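Local coordinates for uncharacterized protein lp_1913 (Lactobacillus plantarum, PDB 3FLH), which is of unknown function but belongs to the rhodanese-like family, whose members commonly transfer sulfur or have lost that activity, at residues B[46-51]-B[109-114]. Numbering follows the deposited sequence.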
loop_
_atom_site.group_PDB
_atom_site.type_symbol
_atom_site.label_atom_id
_atom_site.label_comp_id
_atom_site.label_asym_id
_atom_site.label_seq_id
_atom_site.Cartn_x
_atom_site.Cartn_y
_atom_site.Cartn_z
ATOM N N LYS B 46 5.563 19.327 -13.964
ATOM C CA LYS B 46 6.703 19.775 -13.159
ATOM C C LYS B 46 7.998 19.147 -13.668
ATOM O O LYS B 46 9.086 19.497 -13.213
ATOM C CB LYS B 46 6.507 19.401 -11.685
ATOM C CG LYS B 46 5.267 20.013 -11.045
ATOM C CD LYS B 46 5.236 19.754 -9.547
ATOM C CE LYS B 46 6.368 20.483 -8.830
ATOM N NZ LYS B 46 6.260 21.968 -9.004
ATOM N N LYS B 47 7.870 18.210 -14.601
ATOM C CA LYS B 47 9.027 17.552 -15.187
ATOM C C LYS B 47 10.002 16.975 -14.160
ATOM O O LYS B 47 11.216 17.082 -14.332
ATOM C CB LYS B 47 9.772 18.538 -16.099
ATOM C CG LYS B 47 8.982 18.950 -17.343
ATOM C CD LYS B 47 8.626 17.737 -18.198
ATOM C CE LYS B 47 7.957 18.152 -19.501
ATOM N NZ LYS B 47 7.571 16.986 -20.340
ATOM N N ASP B 48 9.471 16.362 -13.105
ATOM C CA ASP B 48 10.294 15.768 -12.058
ATOM C C ASP B 48 10.305 14.245 -12.136
ATOM O O ASP B 48 10.448 13.562 -11.125
ATOM C CB ASP B 48 9.796 16.209 -10.676
ATOM C CG ASP B 48 8.305 15.956 -10.476
ATOM O OD1 ASP B 48 7.819 16.169 -9.346
ATOM O OD2 ASP B 48 7.613 15.550 -11.438
ATOM N N GLN B 49 10.167 13.713 -13.343
ATOM C CA GLN B 49 10.147 12.269 -13.521
ATOM C C GLN B 49 11.515 11.625 -13.313
ATOM O O GLN B 49 12.551 12.299 -13.294
ATOM C CB GLN B 49 9.645 11.914 -14.920
ATOM C CG GLN B 49 10.633 12.255 -16.021
ATOM C CD GLN B 49 10.366 13.602 -16.668
ATOM O OE1 GLN B 49 9.843 14.523 -16.034
ATOM N NE2 GLN B 49 10.740 13.727 -17.938
ATOM N N ILE B 50 11.492 10.311 -13.148
ATOM C CA ILE B 50 12.689 9.512 -12.969
ATOM C C ILE B 50 13.434 9.532 -14.303
ATOM O O ILE B 50 12.816 9.539 -15.373
ATOM C CB ILE B 50 12.309 8.048 -12.587
ATOM C CG1 ILE B 50 11.696 8.031 -11.181
ATOM C CG2 ILE B 50 13.526 7.138 -12.666
ATOM C CD1 ILE B 50 11.199 6.672 -10.715
ATOM N N LYS B 51 14.762 9.556 -14.233
ATOM C CA LYS B 51 15.606 9.583 -15.424
ATOM C C LYS B 51 15.177 8.537 -16.456
ATOM O O LYS B 51 15.046 7.356 -16.137
ATOM C CB LYS B 51 17.063 9.354 -15.023
ATOM C CG LYS B 51 18.032 9.394 -16.184
ATOM C CD LYS B 51 19.477 9.232 -15.729
ATOM C CE LYS B 51 20.420 9.273 -16.932
ATOM N NZ LYS B 51 20.316 10.571 -17.680
ATOM N N GLY B 109 9.582 7.759 -2.778
ATOM C CA GLY B 109 10.715 7.000 -2.269
ATOM C C GLY B 109 11.975 7.236 -3.084
ATOM O O GLY B 109 13.058 7.433 -2.531
ATOM N N TRP B 110 11.829 7.217 -4.406
ATOM C CA TRP B 110 12.954 7.431 -5.318
ATOM C C TRP B 110 13.645 8.767 -5.029
ATOM O O TRP B 110 14.872 8.827 -4.922
ATOM C CB TRP B 110 12.455 7.380 -6.768
ATOM C CG TRP B 110 13.529 7.385 -7.808
ATOM C CD1 TRP B 110 14.121 8.478 -8.382
ATOM C CD2 TRP B 110 14.129 6.237 -8.421
ATOM N NE1 TRP B 110 15.049 8.076 -9.319
ATOM C CE2 TRP B 110 15.074 6.707 -9.359
ATOM C CE3 TRP B 110 13.959 4.852 -8.265
ATOM C CZ2 TRP B 110 15.844 5.845 -10.138
ATOM C CZ3 TRP B 110 14.729 3.991 -9.043
ATOM C CH2 TRP B 110 15.658 4.492 -9.967
ATOM N N LYS B 111 12.860 9.832 -4.902
ATOM C CA LYS B 111 13.419 11.143 -4.603
ATOM C C LYS B 111 14.012 11.120 -3.198
ATOM O O LYS B 111 15.069 11.702 -2.950
ATOM C CB LYS B 111 12.338 12.225 -4.680
ATOM C CG LYS B 111 11.841 12.523 -6.076
ATOM C CD LYS B 111 10.907 13.711 -6.060
ATOM C CE LYS B 111 10.533 14.140 -7.469
ATOM N NZ LYS B 111 9.671 15.350 -7.429
ATOM N N GLY B 112 13.317 10.443 -2.288
ATOM C CA GLY B 112 13.771 10.339 -0.913
ATOM C C GLY B 112 15.179 9.791 -0.817
ATOM O O GLY B 112 15.913 10.102 0.119
HETATM N N MSE B 113 15.552 8.967 -1.788
HETATM C CA MSE B 113 16.880 8.378 -1.827
HETATM C C MSE B 113 17.800 9.166 -2.742
HETATM O O MSE B 113 18.929 8.752 -3.012
HETATM C CB MSE B 113 16.791 6.937 -2.306
HETATM C CG MSE B 113 16.832 5.938 -1.182
HETATM SE SE MSE B 113 15.816 4.381 -1.599
HETATM C CE MSE B 113 14.393 4.648 -0.312
ATOM N N GLN B 114 17.303 10.306 -3.214
ATOM C CA GLN B 114 18.058 11.182 -4.099
ATOM C C GLN B 114 18.546 10.452 -5.349
ATOM O O GLN B 114 19.646 10.704 -5.853
ATOM C CB GLN B 114 19.241 11.791 -3.343
ATOM C CG GLN B 114 18.843 12.651 -2.145
ATOM C CD GLN B 114 17.962 13.834 -2.528
ATOM O OE1 GLN B 114 18.321 14.635 -3.393
ATOM N NE2 GLN B 114 16.806 13.949 -1.879
#
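Ile50 lies flat over one face of the Trp110 indole, its CG1 covering the five-membered ring and its CD1 directly above the ring-fusion atom CD2. CG1 makes a CH-pi contact 3.7 Å from the centroid of the five-membered ring of Trp110, close to the ring normal. CG2 of Ile50 lies outside the ring outline, at the rim of the six-membered ring near CE2 and CZ2. The Trp110 side chain projects from helix 106-112 with CG anti to the backbone nitrogen (chi1 -172°), which swings the indole toward the 46-51 loop. There it also packs on Leu103 and on helix 19-27 through Val22 and Met26, while NE1 donates to Pro116 O. Replacing the indole by the methyl of an alanine is likely to leave Ile50 facing a gap between loop and helix and Pro116 O without its NE1 donor.

One residue on, Lys111 stretches out, extended beyond CG, and crosses the Asp48 side chain at about a right angle. Its NZ forms a salt bridge of 2.8 Å with Asp48 OD1, approaching 36° out of the carboxylate plane. The other oxygen, OD2, pairs with Arg39, so two cations share one carboxylate, which probably favours its ionised form. Thus the loop between strands 33-37 and 54-55 of this rhodanese-like domain is joined to its last helix by a buried apolar overlap and, beside it, a partly exposed ion pair.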